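Local coordinates for putative polysaccharide biosynthesis protein with aminopeptidase-like domain (Clostridium acetobutylicum, PDB 3K9T), which probably takes part in the biosynthesis of modified polysaccharides and binds one zinc ion per subunit, but is not expected to be a peptidase despite its aminopeptidase-like domain, at residues H190-D196 against H325-L331; C253-A257 against Y333-L339. All coordinates share one frame; numbering follows the deposited sequence.

Contact 1 (H190-D196 against H325-L331); sequences HPSMCND and HTSADNL. With ZN (zinc ion), chain B.
His190, Asp196 and His325 converge on one zinc ion, a fourth bound atom coming from outside the segments: each imidazole gives NE2, at 2.1 Å for both His190 and His325, and Asp196 gives OD2. The imidazole planes of His190 and His325 meet obliquely at 54°, whereas the Asp196 carboxylate lies within 21° of the His325 ring plane, its OD2 at that ring's edge. Asp196 reaches the metal with CG anti to its backbone N (chi1 177°), while Tyr187 hydrogen-bonds its other oxygen, OD1. Behind this first shell stands Asp329, whose carboxylate accepts from successive backbone N-H groups where the chain passes into helix 194-211: OD1 from Asn195 N at 2.7 Å and OD2 from Asp196 N at 2.9 Å, both through syn lone pairs. A water bridges Asp329 OD2 to His325 N, so the second-shell carboxylate also holds the backbone of His325. Selenomethionine Met193 puts SE 3.9 Å from His325 CA; Cys194 N donates to Asp329 O, and Cys194 SG packs against Leu331 CD2. In this zinc-exopeptidase-like domain the site joins the loop from strand 181-187 into helix 194-211 to that between strand 311-315 and helix 336-355, with helix 12-26 lying against Cys194 and Leu331.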
ATOM      1  N   HIS A 190     -23.572 -30.869  13.094  1.00 26.88           N
ATOM      2  CA  HIS A 190     -23.654 -30.522  14.514  1.00 26.53           C
ATOM      3  C   HIS A 190     -25.043 -30.792  15.094  1.00 24.18           C
ATOM      4  O   HIS A 190     -26.054 -30.425  14.480  1.00 23.83           O
ATOM      5  CB  HIS A 190     -23.313 -29.075  14.736  1.00 26.12           C
ATOM      6  CG  HIS A 190     -21.864 -28.771  14.590  1.00 30.89           C
ATOM      7  ND1 HIS A 190     -21.087 -29.317  13.593  1.00 18.24           N
ATOM      8  CD2 HIS A 190     -21.057 -27.944  15.297  1.00 23.75           C
ATOM      9  CE1 HIS A 190     -19.864 -28.832  13.691  1.00 11.90           C
ATOM     10  NE2 HIS A 190     -19.820 -28.005  14.718  1.00 19.81           N
ATOM     11  N   PRO A 191     -25.092 -31.415  16.274  1.00 21.64           N
ATOM     12  CA  PRO A 191     -26.373 -31.741  16.935  1.00 23.41           C
ATOM     13  C   PRO A 191     -27.046 -30.527  17.601  1.00 21.85           C
ATOM     14  O   PRO A 191     -27.218 -29.509  16.897  1.00 17.79           O
ATOM     15  CB  PRO A 191     -25.998 -32.886  17.893  1.00 23.72           C
ATOM     16  CG  PRO A 191     -24.535 -32.700  18.143  1.00 20.10           C
ATOM     17  CD  PRO A 191     -23.957 -32.105  16.910  1.00 22.32           C
ATOM     18  N   SER A 192     -27.415 -30.609  18.893  1.00 22.90           N
ATOM     19  CA  SER A 192     -28.184 -29.520  19.565  1.00 25.57           C
ATOM     20  C   SER A 192     -27.332 -28.325  20.013  1.00 25.65           C
ATOM     21  O   SER A 192     -27.115 -28.098  21.206  1.00 23.34           O
ATOM     22  CB  SER A 192     -28.980 -30.058  20.768  1.00 26.24           C
ATOM     23  OG  SER A 192     -29.881 -31.074  20.379  1.00 28.70           O
HETATM   24  N   MSE A 193     -26.829 -27.592  19.026  1.00 27.63           N
HETATM   25  CA  MSE A 193     -26.146 -26.318  19.222  1.00 27.68           C
HETATM   26  C   MSE A 193     -26.688 -25.383  18.130  1.00 28.37           C
HETATM   27  O   MSE A 193     -26.938 -25.817  16.992  1.00 28.01           O
HETATM   28  CB  MSE A 193     -24.630 -26.469  19.135  1.00 28.81           C
HETATM   29  CG  MSE A 193     -24.012 -27.330  20.269  1.00 31.09           C
HETATM   30 SE   MSE A 193     -22.240 -27.808  19.785  0.75 13.57          SE
HETATM   31  CE  MSE A 193     -22.650 -29.191  18.436  1.00 15.83           C
ATOM     32  N   CYS A 194     -26.869 -24.116  18.491  1.00 25.85           N
ATOM     33  CA  CYS A 194     -27.542 -23.161  17.650  1.00 26.29           C
ATOM     34  C   CYS A 194     -26.654 -22.342  16.691  1.00 25.57           C
ATOM     35  O   CYS A 194     -26.821 -22.461  15.501  1.00 25.96           O
ATOM     36  CB  CYS A 194     -28.398 -22.251  18.533  1.00 28.03           C
ATOM     37  SG  CYS A 194     -29.777 -23.152  19.309  1.00 26.07           S
ATOM     38  N   ASN A 195     -25.729 -21.523  17.184  1.00 26.10           N
ATOM     39  CA  ASN A 195     -24.897 -20.714  16.305  1.00 26.37           C
ATOM     40  C   ASN A 195     -24.047 -21.609  15.393  1.00 25.28           C
ATOM     41  O   ASN A 195     -23.990 -21.424  14.156  1.00 22.01           O
ATOM     42  CB  ASN A 195     -24.029 -19.716  17.089  1.00 28.80           C
ATOM     43  CG  ASN A 195     -23.856 -18.352  16.335  1.00 34.45           C
ATOM     44  OD1 ASN A 195     -24.725 -17.950  15.569  1.00 27.53           O
ATOM     45  ND2 ASN A 195     -22.745 -17.655  16.576  1.00 25.68           N
ATOM     46  N   ASP A 196     -23.447 -22.629  15.992  1.00 26.68           N
ATOM     47  CA  ASP A 196     -22.660 -23.621  15.259  1.00 24.26           C
ATOM     48  C   ASP A 196     -23.364 -25.004  15.385  1.00 26.30           C
ATOM     49  O   ASP A 196     -23.124 -25.689  16.372  1.00 29.48           O
ATOM     50  CB  ASP A 196     -21.243 -23.636  15.849  1.00 22.33           C
ATOM     51  CG  ASP A 196     -20.361 -24.683  15.225  1.00 22.52           C
ATOM     52  OD1 ASP A 196     -20.615 -25.023  14.058  1.00 24.18           O
ATOM     53  OD2 ASP A 196     -19.424 -25.187  15.896  1.00 19.92           O
ATOM     54  N   HIS A 325     -19.083 -25.007  20.891  1.00 25.29           N
ATOM     55  CA  HIS A 325     -18.902 -26.428  21.185  1.00 24.47           C
ATOM     56  C   HIS A 325     -19.300 -26.792  22.612  1.00 23.37           C
ATOM     57  O   HIS A 325     -18.769 -27.697  23.205  1.00 22.16           O
ATOM     58  CB  HIS A 325     -17.481 -26.877  20.791  1.00 21.37           C
ATOM     59  CG  HIS A 325     -17.310 -27.034  19.313  1.00 26.69           C
ATOM     60  ND1 HIS A 325     -16.221 -27.648  18.747  1.00 22.99           N
ATOM     61  CD2 HIS A 325     -18.117 -26.683  18.281  1.00 23.73           C
ATOM     62  CE1 HIS A 325     -16.351 -27.648  17.434  1.00 24.18           C
ATOM     63  NE2 HIS A 325     -17.493 -27.067  17.128  1.00 24.53           N
ATOM     64  N   THR A 326     -20.262 -26.069  23.157  1.00 26.46           N
ATOM     65  CA  THR A 326     -20.830 -26.402  24.444  1.00 24.20           C
ATOM     66  C   THR A 326     -22.336 -26.115  24.441  1.00 27.30           C
ATOM     67  O   THR A 326     -22.867 -25.479  23.517  1.00 30.48           O
ATOM     68  CB  THR A 326     -20.207 -25.581  25.591  1.00 26.24           C
ATOM     69  OG1 THR A 326     -20.862 -24.310  25.665  1.00 18.61           O
ATOM     70  CG2 THR A 326     -18.666 -25.409  25.428  1.00 22.52           C
ATOM     71  N   SER A 327     -23.010 -26.582  25.497  1.00 26.49           N
ATOM     72  CA  SER A 327     -24.435 -26.409  25.682  1.00 23.84           C
ATOM     73  C   SER A 327     -24.851 -24.946  25.867  1.00 23.68           C
ATOM     74  O   SER A 327     -26.024 -24.634  25.892  1.00 25.65           O
ATOM     75  CB  SER A 327     -24.882 -27.232  26.889  1.00 25.05           C
ATOM     76  OG  SER A 327     -24.139 -26.895  28.064  1.00 21.01           O
ATOM     77  N   ALA A 328     -23.882 -24.051  26.019  1.00 24.40           N
ATOM     78  CA  ALA A 328     -24.130 -22.614  26.126  1.00 22.11           C
ATOM     79  C   ALA A 328     -24.628 -22.069  24.767  1.00 23.15           C
ATOM     80  O   ALA A 328     -25.367 -21.092  24.713  1.00 26.09           O
ATOM     81  CB  ALA A 328     -22.846 -21.908  26.579  1.00 17.58           C
ATOM     82  N   ASP A 329     -24.206 -22.701  23.675  1.00 23.53           N
ATOM     83  CA  ASP A 329     -24.683 -22.365  22.342  1.00 25.30           C
ATOM     84  C   ASP A 329     -26.098 -22.951  22.145  1.00 26.44           C
ATOM     85  O   ASP A 329     -26.320 -23.875  21.336  1.00 25.58           O
ATOM     86  CB  ASP A 329     -23.727 -22.921  21.283  1.00 25.94           C
ATOM     87  CG  ASP A 329     -24.069 -22.445  19.868  1.00 27.64           C
ATOM     88  OD1 ASP A 329     -24.974 -21.595  19.744  1.00 32.53           O
ATOM     89  OD2 ASP A 329     -23.436 -22.913  18.889  1.00 25.40           O
ATOM     90  N   ASN A 330     -27.040 -22.365  22.872  1.00 24.04           N
ATOM     91  CA  ASN A 330     -28.404 -22.814  22.915  1.00 21.38           C
ATOM     92  C   ASN A 330     -29.385 -21.815  22.301  1.00 20.12           C
ATOM     93  O   ASN A 330     -28.984 -20.796  21.766  1.00 14.18           O
ATOM     94  CB  ASN A 330     -28.753 -23.074  24.377  1.00 23.07           C
ATOM     95  CG  ASN A 330     -28.641 -21.851  25.246  1.00 21.15           C
ATOM     96  OD1 ASN A 330     -28.876 -20.724  24.823  1.00 32.93           O
ATOM     97  ND2 ASN A 330     -28.293 -22.075  26.497  1.00 33.47           N
ATOM     98  N   LEU A 331     -30.681 -22.084  22.431  1.00 21.01           N
ATOM     99  CA  LEU A 331     -31.700 -21.255  21.790  1.00 22.73           C
ATOM    100  C   LEU A 331     -31.662 -19.773  22.200  1.00 22.14           C
ATOM    101  O   LEU A 331     -31.776 -18.852  21.360  1.00 23.68           O
ATOM    102  CB  LEU A 331     -33.076 -21.896  22.009  1.00 21.78           C
ATOM    103  CG  LEU A 331     -33.294 -23.196  21.210  1.00 28.55           C
ATOM    104  CD1 LEU A 331     -34.562 -23.907  21.669  1.00 20.55           C
ATOM    105  CD2 LEU A 331     -33.316 -22.922  19.645  1.00 21.72           C
TER
HETATM  106 ZN    ZN B 435     -18.354 -26.693  15.300  1.00 27.22          ZN
HETATM  107  O   HOH W   1     -21.618 -24.723  19.332  1.00 23.66           O

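Contact 2 (C253-A257 against Y333-L339); sequences CVGDA and YMNKDGL
Gly255 and Asn335 bring the two backbones together, for Asn335 N donates to Gly255 O at 2.9 Å. The two backbones pass close here, with the CA atoms of Gly255 and Leu339 4.7 Å apart. Segment 253-257 is irregular throughout, whereas 333-339 runs from a turn into a helix that begins at Lys336. A water extends the backbone link, accepting from Ala257 N and donating to Tyr333 O. Asn335 is the N-cap: its OD1 accepts from Gly338 N at 2.8 Å in the carbonyl plane, on a lone pair, while its ND2 lies 3.9 Å from Ala257 CB. Over one face of the Tyr333 ring sits Asp256 CB, a CH-pi contact with CB 3.9 Å from the centroid. The two side chains lie alongside each other and point the same way, carboxylate and ring planes being only 5° apart. That carboxylate is held from outside the pair: OD2 accepts from Gly258 N and is hydrogen-bonded to Ser317 OG, and OD1 faces helix 194-211. Selenomethionine Met334 turns at chi2 (-61°), which brings SE to 4.0 Å from Gly255 CA; the further bend at chi3 (88°) lays CE 3.9 Å from Gly255 C. Leu339 CD2 reaches Gly255 CA at 3.5 Å. Gly255, with no side chain, lets both residues lie directly against its CA. The contact joins the loop between strands 245-250 and 260-263 to the start of helix 336-355; helix 12-26 packs on Met334 and Leu339, and helix 194-211 on Met334 and Tyr333.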
ATOM      1  N   CYS A 253     -22.539 -19.810  11.969  1.00 26.09           N
ATOM      2  CA  CYS A 253     -22.464 -18.855  13.079  1.00 28.38           C
ATOM      3  C   CYS A 253     -23.071 -17.502  12.760  1.00 27.73           C
ATOM      4  O   CYS A 253     -22.463 -16.474  13.046  1.00 25.42           O
ATOM      5  CB  CYS A 253     -20.999 -18.664  13.496  1.00 30.24           C
ATOM      6  SG  CYS A 253     -20.223 -20.189  14.106  1.00 25.80           S
ATOM      7  N   VAL A 254     -24.269 -17.521  12.182  1.00 25.76           N
ATOM      8  CA  VAL A 254     -24.874 -16.318  11.665  1.00 26.86           C
ATOM      9  C   VAL A 254     -26.020 -15.795  12.537  1.00 27.20           C
ATOM     10  O   VAL A 254     -26.757 -14.893  12.100  1.00 25.99           O
ATOM     11  CB  VAL A 254     -25.399 -16.528  10.209  1.00 26.43           C
ATOM     12  CG1 VAL A 254     -24.240 -16.629   9.227  1.00 23.44           C
ATOM     13  CG2 VAL A 254     -26.327 -17.732  10.142  1.00 24.21           C
ATOM     14  N   GLY A 255     -26.131 -16.290  13.774  1.00 24.31           N
ATOM     15  CA  GLY A 255     -27.327 -16.047  14.583  1.00 22.76           C
ATOM     16  C   GLY A 255     -27.247 -15.290  15.900  1.00 25.53           C
ATOM     17  O   GLY A 255     -28.297 -14.936  16.471  1.00 27.21           O
ATOM     18  N   ASP A 256     -26.042 -15.049  16.411  1.00 23.66           N
ATOM     19  CA  ASP A 256     -25.884 -14.355  17.682  1.00 22.40           C
ATOM     20  C   ASP A 256     -25.978 -12.841  17.614  1.00 24.24           C
ATOM     21  O   ASP A 256     -26.093 -12.271  16.519  1.00 19.68           O
ATOM     22  CB  ASP A 256     -24.568 -14.749  18.329  1.00 23.65           C
ATOM     23  CG  ASP A 256     -23.361 -14.242  17.579  1.00 27.48           C
ATOM     24  OD1 ASP A 256     -22.973 -14.862  16.539  1.00 25.74           O
ATOM     25  OD2 ASP A 256     -22.773 -13.264  18.080  1.00 25.88           O
ATOM     26  N   ALA A 257     -25.913 -12.194  18.799  1.00 23.96           N
ATOM     27  CA  ALA A 257     -26.075 -10.738  18.900  1.00 23.32           C
ATOM     28  C   ALA A 257     -24.856  -9.928  18.470  1.00 24.84           C
ATOM     29  O   ALA A 257     -24.921  -8.700  18.405  1.00 28.00           O
ATOM     30  CB  ALA A 257     -26.514 -10.331  20.328  1.00 19.21           C
ATOM     31  N   TYR A 333     -29.199 -18.151  22.937  1.00 19.40           N
ATOM     32  CA  TYR A 333     -28.014 -17.517  22.348  1.00 21.04           C
ATOM     33  C   TYR A 333     -28.309 -16.963  20.943  1.00 31.62           C
ATOM     34  O   TYR A 333     -27.634 -16.040  20.482  1.00 23.44           O
ATOM     35  CB  TYR A 333     -26.807 -18.488  22.360  1.00 24.64           C
ATOM     36  CG  TYR A 333     -25.532 -17.913  21.810  1.00 14.10           C
ATOM     37  CD1 TYR A 333     -24.958 -16.764  22.353  1.00 33.90           C
ATOM     38  CD2 TYR A 333     -24.905 -18.498  20.703  1.00 49.62           C
ATOM     39  CE1 TYR A 333     -23.764 -16.213  21.802  1.00 24.21           C
ATOM     40  CE2 TYR A 333     -23.727 -17.971  20.172  1.00 24.08           C
ATOM     41  CZ  TYR A 333     -23.160 -16.839  20.733  1.00 38.61           C
ATOM     42  OH  TYR A 333     -22.010 -16.316  20.200  1.00 28.17           O
HETATM   43  N   MSE A 334     -29.305 -17.540  20.280  1.00 28.38           N
HETATM   44  CA  MSE A 334     -29.842 -16.997  19.040  1.00 29.76           C
HETATM   45  C   MSE A 334     -30.542 -15.639  19.344  1.00 32.89           C
HETATM   46  O   MSE A 334     -31.217 -15.475  20.347  1.00 23.09           O
HETATM   47  CB  MSE A 334     -30.866 -17.964  18.443  1.00 27.04           C
HETATM   48  CG  MSE A 334     -30.328 -19.328  18.035  1.00 22.13           C
HETATM   49 SE   MSE A 334     -28.966 -19.016  16.681  0.75 10.10          SE
HETATM   50  CE  MSE A 334     -27.314 -18.765  17.708  1.00 11.30           C
ATOM     51  N   ASN A 335     -30.343 -14.676  18.467  1.00 27.35           N
ATOM     52  CA  ASN A 335     -30.925 -13.350  18.561  1.00 29.00           C
ATOM     53  C   ASN A 335     -31.692 -13.067  17.252  1.00 26.22           C
ATOM     54  O   ASN A 335     -31.120 -13.178  16.179  1.00 17.42           O
ATOM     55  CB  ASN A 335     -29.788 -12.352  18.734  1.00 22.60           C
ATOM     56  CG  ASN A 335     -30.264 -10.957  18.788  1.00 33.46           C
ATOM     57  OD1 ASN A 335     -30.553 -10.329  17.756  1.00 35.55           O
ATOM     58  ND2 ASN A 335     -30.354 -10.434  19.997  1.00 17.93           N
ATOM     59  N   LYS A 336     -32.970 -12.705  17.333  1.00 26.41           N
ATOM     60  CA  LYS A 336     -33.792 -12.553  16.119  1.00 29.07           C
ATOM     61  C   LYS A 336     -33.306 -11.473  15.180  1.00 27.40           C
ATOM     62  O   LYS A 336     -33.338 -11.647  13.951  1.00 28.83           O
ATOM     63  CB  LYS A 336     -35.271 -12.359  16.465  1.00 32.90           C
ATOM     64  CG  LYS A 336     -35.874 -13.680  16.967  1.00 52.56           C
ATOM     65  CD  LYS A 336     -37.343 -13.598  17.305  1.00 82.81           C
ATOM     66  CE  LYS A 336     -37.864 -14.979  17.667  1.00 55.90           C
ATOM     67  NZ  LYS A 336     -39.172 -14.974  18.359  1.00 75.37           N
ATOM     68  N   ASP A 337     -32.821 -10.386  15.761  1.00 16.81           N
ATOM     69  CA  ASP A 337     -32.302  -9.250  15.006  1.00 22.15           C
ATOM     70  C   ASP A 337     -31.000  -9.597  14.344  1.00 25.80           C
ATOM     71  O   ASP A 337     -30.691  -9.083  13.265  1.00 30.06           O
ATOM     72  CB  ASP A 337     -32.130  -8.047  15.928  1.00 16.50           C
ATOM     73  CG  ASP A 337     -33.487  -7.510  16.444  1.00 12.13           C
ATOM     74  OD1 ASP A 337     -34.444  -7.454  15.646  1.00 63.02           O
ATOM     75  OD2 ASP A 337     -33.598  -7.171  17.641  1.00 54.58           O
ATOM     76  N   GLY A 338     -30.258 -10.499  14.982  1.00 27.76           N
ATOM     77  CA  GLY A 338     -29.014 -11.008  14.429  1.00 19.27           C
ATOM     78  C   GLY A 338     -29.281 -11.862  13.213  1.00 31.57           C
ATOM     79  O   GLY A 338     -28.672 -11.693  12.152  1.00 15.87           O
ATOM     80  N   LEU A 339     -30.202 -12.791  13.376  1.00 22.16           N
ATOM     81  CA  LEU A 339     -30.636 -13.629  12.265  1.00 20.83           C
ATOM     82  C   LEU A 339     -31.237 -12.773  11.145  1.00 16.68           C
ATOM     83  O   LEU A 339     -30.863 -12.915   9.959  1.00 20.62           O
ATOM     84  CB  LEU A 339     -31.625 -14.638  12.762  1.00 20.64           C
ATOM     85  CG  LEU A 339     -31.003 -15.706  13.643  1.00 30.34           C
ATOM     86  CD1 LEU A 339     -32.119 -16.313  14.486  1.00 22.70           C
ATOM     87  CD2 LEU A 339     -30.240 -16.759  12.808  1.00 13.93           C
TER
HETATM   88  O   HOH W   2     -26.426 -13.723  21.144  1.00 29.95           O

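How the contacts relate
Contact 1 and contact 2 illustrate how a metal site can be continuous with the packing behind it: their centres lie 12 Å apart and their segments alternate along the chain, in the order 190-196, 253-257, 325-331, 333-339. Asn195 joins them directly, its OD1 2.8 Å from Gly255 N and its ND2 2.8 Å from Asp256 OD1, both probable hydrogen bonds. The loops concerned adjoin strands 181-187, 245-250 and 311-315 of the mixed eight-stranded sheet, and 325-331 leads almost at once into 333-339 and helix 336-355. The aminopeptidase-like domain thus ties two zinc-binding loops and the neighbouring loop 253-257 to helices 194-211 and 336-355.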